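Hydratase ChsH1 (Mycobacterium tuberculosis, PDB 4W78) catalyses, in complex with ChsH2, the hydration of the enoyl-CoA intermediate 3-oxo-4,17-pregnadiene-20-carboxyl-CoA during degradation of the cholesterol side chain. Local coordinates at the interface of chains A and B. Numbering follows the deposited sequence. Chains: chain A, Hydratase ChsH1; chain B, Hydratase ChsH2.

The interface of chains A and B. Residues chain A 35, 46, 63-65, 109; chain B 56-57, 60, 76.
Helix 52-67 of chain B, through B:Thr56, B:Gly57 and B:Gln60, packs against helix 29-39, the 3-10 helices 44-46 and 64-66 and the loop residue A:Pro63 of chain A. Strand 72-80 of chain B adds B:Ile76, which meets A:Tyr109 of strand 99-109. B:Gln60 is the central side chain. Its CG lies anti to the backbone N (chi1 -180°) and the chain stays extended, which carries the amide to the segment A:Pro63, A:Pro64, A:Ala65. There B:Gln60 OE1 accepts a hydrogen bond from the backbone N of A:Ala65 (2.9 Å). The donor lies 25° off the carbonyl plane, and the bond is bent, with 137° at H. A:Pro64 lies beside the same oxygen, its ring carbon CD 3.3 Å from B:Gln60 OE1. The amide nitrogen NE2 of B:Gln60 lies 3.4 Å from OH of A:Tyr46, a polar contact rather than a hydrogen bond. A:Pro63 places CG over the centre of the A:Tyr46 ring and so backs it. One turn earlier, B:Gly57 has no side chain, and the outer carbons CZ2 and CH2 of the A:Trp35 indole approach it, with CZ2 3.5 Å from B:Gly57 CA. The methyl CB of A:Ala65 touches B:Thr56 CG2 (3.8 Å). A:Tyr109, with A:Pro64 CB over one ring face, brings its OH to B:Thr56 CG2 and B:Ile76 CD1. The site joins ChsH1 to ChsH2 within their hydratase complex, anchoring 3-10 helix 64-66 to the partner helix.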
ATOM      1  N   TRP A  35       1.924  -5.827   5.692  1.00  9.70           N
ATOM      2  CA  TRP A  35       0.655  -6.243   6.281  1.00  9.63           C
ATOM      3  C   TRP A  35       0.727  -6.300   7.804  1.00 10.28           C
ATOM      4  O   TRP A  35      -0.111  -5.689   8.480  1.00 11.34           O
ATOM      5  CB  TRP A  35       0.241  -7.584   5.667  1.00 10.06           C
ATOM      6  CG  TRP A  35      -1.158  -8.067   5.934  1.00 10.76           C
ATOM      7  CD1 TRP A  35      -2.233  -7.963   5.106  1.00  9.57           C
ATOM      8  CD2 TRP A  35      -1.603  -8.794   7.086  1.00 10.97           C
ATOM      9  NE1 TRP A  35      -3.338  -8.575   5.678  1.00 11.57           N
ATOM     10  CE2 TRP A  35      -2.971  -9.089   6.893  1.00  9.51           C
ATOM     11  CE3 TRP A  35      -0.970  -9.241   8.247  1.00 11.10           C
ATOM     12  CZ2 TRP A  35      -3.719  -9.795   7.825  1.00 12.07           C
ATOM     13  CZ3 TRP A  35      -1.732  -9.935   9.198  1.00 12.96           C
ATOM     14  CH2 TRP A  35      -3.088 -10.193   8.978  1.00 12.96           C
ATOM     15  N   TYR A  46       5.718 -14.475  11.915  1.00 14.06           N
ATOM     16  CA  TYR A  46       5.608 -13.886  10.576  1.00 12.72           C
ATOM     17  C   TYR A  46       6.874 -13.144  10.169  1.00 15.56           C
ATOM     18  O   TYR A  46       7.011 -12.734   9.005  1.00 15.52           O
ATOM     19  CB  TYR A  46       4.419 -12.923  10.514  1.00 11.30           C
ATOM     20  CG  TYR A  46       3.085 -13.521  10.927  1.00 14.35           C
ATOM     21  CD1 TYR A  46       2.737 -14.822  10.582  1.00 14.45           C
ATOM     22  CD2 TYR A  46       2.178 -12.775  11.670  1.00 13.45           C
ATOM     23  CE1 TYR A  46       1.516 -15.372  10.978  1.00 14.61           C
ATOM     24  CE2 TYR A  46       0.954 -13.304  12.051  1.00 12.44           C
ATOM     25  CZ  TYR A  46       0.629 -14.600  11.705  1.00 14.18           C
ATOM     26  OH  TYR A  46      -0.587 -15.128  12.099  1.00 15.36           O
ATOM     27  N   PRO A  63       0.868 -14.890   7.462  1.00 10.42           N
ATOM     28  CA  PRO A  63      -0.395 -14.895   8.215  1.00 11.79           C
ATOM     29  C   PRO A  63      -1.501 -15.559   7.393  1.00 10.43           C
ATOM     30  O   PRO A  63      -1.651 -15.246   6.217  1.00 11.10           O
ATOM     31  CB  PRO A  63      -0.708 -13.403   8.400  1.00 11.46           C
ATOM     32  CG  PRO A  63       0.601 -12.692   8.200  1.00 12.07           C
ATOM     33  CD  PRO A  63       1.407 -13.535   7.249  1.00 11.75           C
ATOM     34  N   PRO A  64      -2.271 -16.479   7.998  1.00 12.41           N
ATOM     35  CA  PRO A  64      -3.326 -17.155   7.232  1.00 11.73           C
ATOM     36  C   PRO A  64      -4.290 -16.163   6.592  1.00 11.31           C
ATOM     37  O   PRO A  64      -4.694 -16.347   5.436  1.00 11.16           O
ATOM     38  CB  PRO A  64      -4.036 -17.992   8.291  1.00 12.78           C
ATOM     39  CG  PRO A  64      -2.929 -18.321   9.266  1.00 16.13           C
ATOM     40  CD  PRO A  64      -2.071 -17.085   9.330  1.00 14.33           C
ATOM     41  N   ALA A  65      -4.613 -15.100   7.327  1.00 12.64           N
ATOM     42  CA  ALA A  65      -5.566 -14.090   6.863  1.00 13.27           C
ATOM     43  C   ALA A  65      -5.067 -13.268   5.673  1.00 14.07           C
ATOM     44  O   ALA A  65      -5.813 -12.459   5.140  1.00 14.32           O
ATOM     45  CB  ALA A  65      -5.958 -13.159   8.011  1.00 14.98           C
ATOM     46  N   TYR A 109      -8.303 -22.363   6.370  1.00 14.33           N
ATOM     47  CA  TYR A 109      -6.882 -22.447   6.027  1.00 13.05           C
ATOM     48  C   TYR A 109      -6.391 -23.874   6.256  1.00 15.49           C
ATOM     49  O   TYR A 109      -6.348 -24.356   7.390  1.00 17.64           O
ATOM     50  CB  TYR A 109      -6.069 -21.450   6.865  1.00 14.20           C
ATOM     51  CG  TYR A 109      -6.727 -20.090   6.951  1.00 12.80           C
ATOM     52  CD1 TYR A 109      -6.754 -19.233   5.850  1.00 12.44           C
ATOM     53  CD2 TYR A 109      -7.343 -19.671   8.122  1.00 13.07           C
ATOM     54  CE1 TYR A 109      -7.383 -17.996   5.921  1.00 12.40           C
ATOM     55  CE2 TYR A 109      -7.971 -18.445   8.203  1.00 13.37           C
ATOM     56  CZ  TYR A 109      -7.980 -17.607   7.096  1.00 12.97           C
ATOM     57  OH  TYR A 109      -8.605 -16.393   7.194  1.00 14.81           O
TER
ATOM     58  N   THR B  56     -10.631  -9.354   8.798  1.00 12.67           N
ATOM     59  CA  THR B  56     -10.128 -10.722   8.917  1.00 12.87           C
ATOM     60  C   THR B  56      -8.773 -10.752   9.638  1.00 13.06           C
ATOM     61  O   THR B  56      -8.548 -11.561  10.549  1.00 11.62           O
ATOM     62  CB  THR B  56     -10.024 -11.381   7.534  1.00 13.28           C
ATOM     63  OG1 THR B  56     -11.269 -11.220   6.834  1.00 17.76           O
ATOM     64  CG2 THR B  56      -9.725 -12.869   7.681  1.00 14.68           C
ATOM     65  N   GLY B  57      -7.872  -9.850   9.256  1.00 10.88           N
ATOM     66  CA  GLY B  57      -6.568  -9.772   9.891  1.00 10.62           C
ATOM     67  C   GLY B  57      -6.612  -9.369  11.353  1.00 12.00           C
ATOM     68  O   GLY B  57      -5.833  -9.876  12.151  1.00 12.95           O
ATOM     69  N   GLN B  60      -7.898 -12.221  13.411  1.00 15.02           N
ATOM     70  CA  GLN B  60      -6.785 -13.155  13.570  1.00 14.32           C
ATOM     71  C   GLN B  60      -5.811 -12.692  14.658  1.00 14.01           C
ATOM     72  O   GLN B  60      -5.470 -13.458  15.570  1.00 16.82           O
ATOM     73  CB  GLN B  60      -6.055 -13.316  12.239  1.00 14.27           C
ATOM     74  CG  GLN B  60      -4.892 -14.269  12.296  1.00 16.73           C
ATOM     75  CD  GLN B  60      -4.292 -14.478  10.946  1.00 21.47           C
ATOM     76  OE1 GLN B  60      -4.708 -15.364  10.197  1.00 24.37           O
ATOM     77  NE2 GLN B  60      -3.316 -13.665  10.617  1.00 22.28           N
ATOM     78  N   ILE B  76     -11.584 -18.618   9.843  1.00 13.63           N
ATOM     79  CA  ILE B  76     -12.168 -17.368  10.325  1.00 13.02           C
ATOM     80  C   ILE B  76     -13.435 -17.091   9.535  1.00 14.89           C
ATOM     81  O   ILE B  76     -13.385 -16.962   8.307  1.00 15.56           O
ATOM     82  CB  ILE B  76     -11.188 -16.179  10.161  1.00 15.36           C
ATOM     83  CG1 ILE B  76      -9.940 -16.389  11.038  1.00 16.30           C
ATOM     84  CG2 ILE B  76     -11.884 -14.852  10.520  1.00 16.29           C
ATOM     85  CD1 ILE B  76      -8.802 -15.395  10.738  1.00 18.24           C
TER